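Local coordinates for probable quinone reductase Qor (NADPH:quinone reductase) (Zeta-crystallin homolog protein) (Mycobacterium tuberculosis, PDB 4RVU) that probably reduces quinones with electrons from NADPH, which it binds in a cleft beside its Rossmann-type domain, at residues I41-R51 with F61-G69. Sequence-based numbering, arbitrary orientation.
Sequences IGVNFIDTYFR and FVIGSEVCG. With NDP (NADPH dihydro-nicotinamide-adenine-dinucleotide phosphate), chain E.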
# COMPACT_ATOMS: atom_id res chain seq x y z
N ILE A 41 26.12 -18.57 11.97
CA ILE A 41 24.68 -18.78 11.79
C ILE A 41 23.95 -17.51 12.19
O ILE A 41 24.15 -16.99 13.28
CB ILE A 41 24.22 -19.95 12.66
CG1 ILE A 41 24.90 -21.24 12.19
CG2 ILE A 41 22.70 -20.13 12.61
CD1 ILE A 41 24.98 -22.30 13.27
N GLY A 42 23.08 -17.01 11.31
CA GLY A 42 22.39 -15.76 11.59
C GLY A 42 21.23 -15.96 12.56
O GLY A 42 20.53 -16.97 12.51
N VAL A 43 21.05 -15.00 13.45
CA VAL A 43 19.86 -14.97 14.30
C VAL A 43 18.90 -13.91 13.76
O VAL A 43 19.31 -12.79 13.44
CB VAL A 43 20.23 -14.68 15.77
CG1 VAL A 43 18.98 -14.54 16.64
CG2 VAL A 43 21.10 -15.81 16.31
N ASN A 44 17.63 -14.28 13.62
CA ASN A 44 16.64 -13.34 13.08
C ASN A 44 15.39 -13.33 13.92
O ASN A 44 15.01 -14.35 14.48
CB ASN A 44 16.32 -13.70 11.64
CG ASN A 44 17.51 -13.47 10.74
OD1 ASN A 44 17.80 -12.32 10.39
ND2 ASN A 44 18.22 -14.54 10.39
N PHE A 45 14.73 -12.17 14.01
CA PHE A 45 13.57 -12.07 14.89
C PHE A 45 12.48 -13.07 14.49
O PHE A 45 11.76 -13.57 15.35
CB PHE A 45 13.00 -10.65 14.93
CG PHE A 45 12.51 -10.26 16.29
CD1 PHE A 45 11.27 -10.69 16.75
CD2 PHE A 45 13.31 -9.49 17.12
CE1 PHE A 45 10.83 -10.33 18.03
CE2 PHE A 45 12.88 -9.14 18.39
CZ PHE A 45 11.64 -9.56 18.84
N ILE A 46 12.40 -13.39 13.21
CA ILE A 46 11.43 -14.37 12.75
C ILE A 46 11.66 -15.74 13.35
O ILE A 46 10.71 -16.52 13.48
CB ILE A 46 11.35 -14.46 11.20
CG1 ILE A 46 10.07 -15.17 10.75
CG2 ILE A 46 12.56 -15.16 10.62
CD1 ILE A 46 9.92 -15.26 9.24
N ASP A 47 12.91 -16.05 13.72
CA ASP A 47 13.21 -17.32 14.37
C ASP A 47 12.36 -17.46 15.64
O ASP A 47 11.94 -18.57 15.99
CB ASP A 47 14.70 -17.43 14.76
CG ASP A 47 15.66 -17.27 13.57
OD1 ASP A 47 15.23 -17.41 12.41
OD2 ASP A 47 16.87 -17.03 13.82
N THR A 48 12.13 -16.35 16.33
CA THR A 48 11.38 -16.37 17.58
C THR A 48 9.90 -16.67 17.34
O THR A 48 9.23 -17.23 18.22
CB THR A 48 11.49 -15.06 18.37
OG1 THR A 48 10.72 -14.03 17.74
CG2 THR A 48 12.95 -14.61 18.51
N TYR A 49 9.39 -16.28 16.17
CA TYR A 49 7.97 -16.50 15.84
C TYR A 49 7.74 -17.98 15.54
O TYR A 49 6.71 -18.54 15.90
CB TYR A 49 7.51 -15.65 14.64
CG TYR A 49 7.72 -14.14 14.73
CD1 TYR A 49 7.54 -13.43 15.91
CD2 TYR A 49 8.09 -13.43 13.59
CE1 TYR A 49 7.74 -12.05 15.96
CE2 TYR A 49 8.29 -12.06 13.62
CZ TYR A 49 8.12 -11.37 14.81
OH TYR A 49 8.34 -10.00 14.81
N PHE A 50 8.71 -18.61 14.88
CA PHE A 50 8.67 -20.05 14.64
C PHE A 50 8.86 -20.85 15.91
O PHE A 50 8.23 -21.90 16.10
CB PHE A 50 9.72 -20.46 13.62
CG PHE A 50 9.33 -20.19 12.20
CD1 PHE A 50 10.06 -19.30 11.43
CD2 PHE A 50 8.23 -20.82 11.65
CE1 PHE A 50 9.69 -19.05 10.12
CE2 PHE A 50 7.85 -20.57 10.34
CZ PHE A 50 8.59 -19.68 9.57
N ARG A 51 9.77 -20.38 16.76
CA ARG A 51 10.01 -21.04 18.03
C ARG A 51 8.75 -20.99 18.90
O ARG A 51 8.37 -21.98 19.53
CB ARG A 51 11.17 -20.37 18.75
CG ARG A 51 11.64 -21.11 20.00
CD ARG A 51 11.40 -20.27 21.22
NE ARG A 51 12.04 -18.97 21.09
CZ ARG A 51 11.46 -17.80 21.37
NH1 ARG A 51 10.21 -17.75 21.81
NH2 ARG A 51 12.15 -16.69 21.20
N PHE A 61 11.27 -29.55 14.50
CA PHE A 61 12.10 -28.99 13.44
C PHE A 61 13.38 -28.40 14.02
O PHE A 61 13.41 -28.00 15.19
CB PHE A 61 11.34 -27.95 12.60
CG PHE A 61 10.84 -26.75 13.38
CD1 PHE A 61 9.57 -26.75 13.95
CD2 PHE A 61 11.62 -25.60 13.49
CE1 PHE A 61 9.10 -25.65 14.64
CE2 PHE A 61 11.16 -24.50 14.19
CZ PHE A 61 9.89 -24.52 14.76
N VAL A 62 14.44 -28.39 13.22
CA VAL A 62 15.66 -27.66 13.55
C VAL A 62 15.43 -26.24 13.03
O VAL A 62 15.05 -26.06 11.87
CB VAL A 62 16.90 -28.28 12.89
CG1 VAL A 62 18.12 -27.40 13.10
CG2 VAL A 62 17.17 -29.67 13.45
N ILE A 63 15.63 -25.25 13.88
CA ILE A 63 15.21 -23.87 13.61
C ILE A 63 16.25 -23.04 12.84
O ILE A 63 17.44 -23.37 12.85
CB ILE A 63 14.85 -23.19 14.95
CG1 ILE A 63 14.14 -21.85 14.75
CG2 ILE A 63 16.08 -23.04 15.81
CD1 ILE A 63 13.34 -21.44 15.95
N GLY A 64 15.78 -21.98 12.17
CA GLY A 64 16.66 -20.97 11.57
C GLY A 64 16.83 -21.08 10.07
O GLY A 64 16.75 -22.18 9.51
N SER A 65 17.07 -19.96 9.40
CA SER A 65 17.20 -19.99 7.94
C SER A 65 18.44 -19.29 7.39
O SER A 65 18.67 -19.33 6.18
CB SER A 65 15.94 -19.45 7.26
OG SER A 65 15.85 -18.04 7.36
N GLU A 66 19.23 -18.66 8.25
CA GLU A 66 20.39 -17.91 7.76
C GLU A 66 21.70 -18.58 8.18
O GLU A 66 21.92 -18.84 9.36
CB GLU A 66 20.35 -16.45 8.25
CG GLU A 66 21.45 -15.55 7.67
CD GLU A 66 21.31 -14.07 8.07
OE1 GLU A 66 20.73 -13.77 9.14
OE2 GLU A 66 21.79 -13.21 7.31
N VAL A 67 22.55 -18.89 7.20
CA VAL A 67 23.83 -19.56 7.49
C VAL A 67 24.89 -19.12 6.49
O VAL A 67 24.59 -18.89 5.33
CB VAL A 67 23.70 -21.10 7.44
CG1 VAL A 67 23.31 -21.57 6.05
CG2 VAL A 67 25.00 -21.80 7.89
N CYS A 68 26.12 -18.99 6.97
CA CYS A 68 27.26 -18.88 6.08
C CYS A 68 28.21 -20.03 6.41
O CYS A 68 28.46 -20.31 7.58
CB CYS A 68 27.98 -17.55 6.29
SG CYS A 68 29.52 -17.43 5.35
N GLY A 69 28.70 -20.71 5.38
CA GLY A 69 29.69 -21.76 5.60
C GLY A 69 30.19 -22.32 4.29
O GLY A 69 30.02 -21.69 3.25
PA NDP E . 16.33 -6.40 15.57
O1A NDP E . 17.81 -6.65 15.62
O2A NDP E . 15.82 -5.12 14.98
O5B NDP E . 15.73 -6.56 17.05
C5B NDP E . 14.41 -6.11 17.34
C4B NDP E . 14.52 -4.69 17.87
O4B NDP E . 13.24 -4.05 17.91
C3B NDP E . 15.04 -4.66 19.30
O3B NDP E . 16.47 -4.62 19.34
C2B NDP E . 14.42 -3.41 19.87
O2B NDP E . 15.32 -2.32 19.80
C1B NDP E . 13.20 -3.13 19.00
N9A NDP E . 12.00 -3.36 19.84
C8A NDP E . 11.06 -2.44 20.14
N7A NDP E . 10.11 -2.97 20.95
C5A NDP E . 10.44 -4.25 21.19
C6A NDP E . 9.87 -5.37 21.96
N6A NDP E . 8.72 -5.22 22.66
N1A NDP E . 10.53 -6.55 21.95
C2A NDP E . 11.67 -6.71 21.26
N3A NDP E . 12.24 -5.73 20.53
C4A NDP E . 11.69 -4.50 20.46
O3 NDP E . 15.65 -7.63 14.81
PN NDP E . 15.97 -7.96 13.27
O1N NDP E . 16.94 -6.94 12.74
O2N NDP E . 16.28 -9.43 13.17
O5D NDP E . 14.54 -7.71 12.57
C5D NDP E . 13.92 -6.43 12.63
C4D NDP E . 12.43 -6.57 12.40
O4D NDP E . 12.17 -6.80 11.02
C3D NDP E . 11.87 -7.77 13.14
O3D NDP E . 10.58 -7.42 13.64
C2D NDP E . 11.73 -8.85 12.09
O2D NDP E . 10.63 -9.70 12.40
C1D NDP E . 11.48 -8.04 10.83
N1N NDP E . 11.98 -8.67 9.60
C2N NDP E . 11.15 -8.75 8.56
C3N NDP E . 11.54 -9.32 7.35
C7N NDP E . 10.55 -9.39 6.22
O7N NDP E . 10.92 -9.82 5.14
N7N NDP E . 9.31 -8.97 6.43
C4N NDP E . 12.94 -9.85 7.16
C5N NDP E . 13.75 -9.68 8.37
C6N NDP E . 13.24 -9.10 9.52
P2B NDP E . 15.05 -0.97 20.64
O1X NDP E . 13.65 -1.13 21.15
O2X NDP E . 16.10 -0.98 21.71
O3X NDP E . 15.24 0.13 19.63
O HOH W 1 17.50 -17.39 10.85
O HOH W 2 19.74 -19.07 11.14
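Ile-41 and Val-67 form an antiparallel, non-hydrogen-bonded pair in the GroES-like domain of this medium-chain reductase, their CA atoms 4.5 Å apart. Next to it the N-H of Gly-42 reaches Glu-66 O at 2.9 Å, from above the carbonyl plane. Past this pair the segments part: 41-51 turns into the helix whose Phe-45 and Tyr-49 meet NADPH, while 61-66 comes from strand 61-62 beside that helix. Glu-66, its CG anti to the backbone N (chi1 -174°) and its chain extended, lies across Gly-42 CA and meets Asn-44 at about a right angle. Asn-44 ND2 donates to Glu-66 OE1 (2.9 Å) on the anti side of the carboxylate, tilted out of its plane. Lys-129 bridges the pair, bonding Asn-44 OD1 and forming a salt bridge with Glu-66 OE1, while Leu-128 N meets OE2; two partners at OE1 and one at OE2 hold this buried carboxylate. Asp-47 OD2 takes the backbone N-H of Asn-44 from above its carboxylate plane and also bonds Tyr-100. Water 1 links Asn-44 ND2 and Ser-65 N to Asp-47 OD1. A turn along the same side of the helix, Ile-63 CD1 packs 3.7 Å from Arg-51 CB, and Phe-61 brings CZ to 4.2 Å from Phe-50 CB. At the helix start Phe-45 N donates to NADPH O2N at 3.3 Å. Phe-50 O lies in the plane of the Phe-61 ring, at its edge, 3.4 Å from CZ.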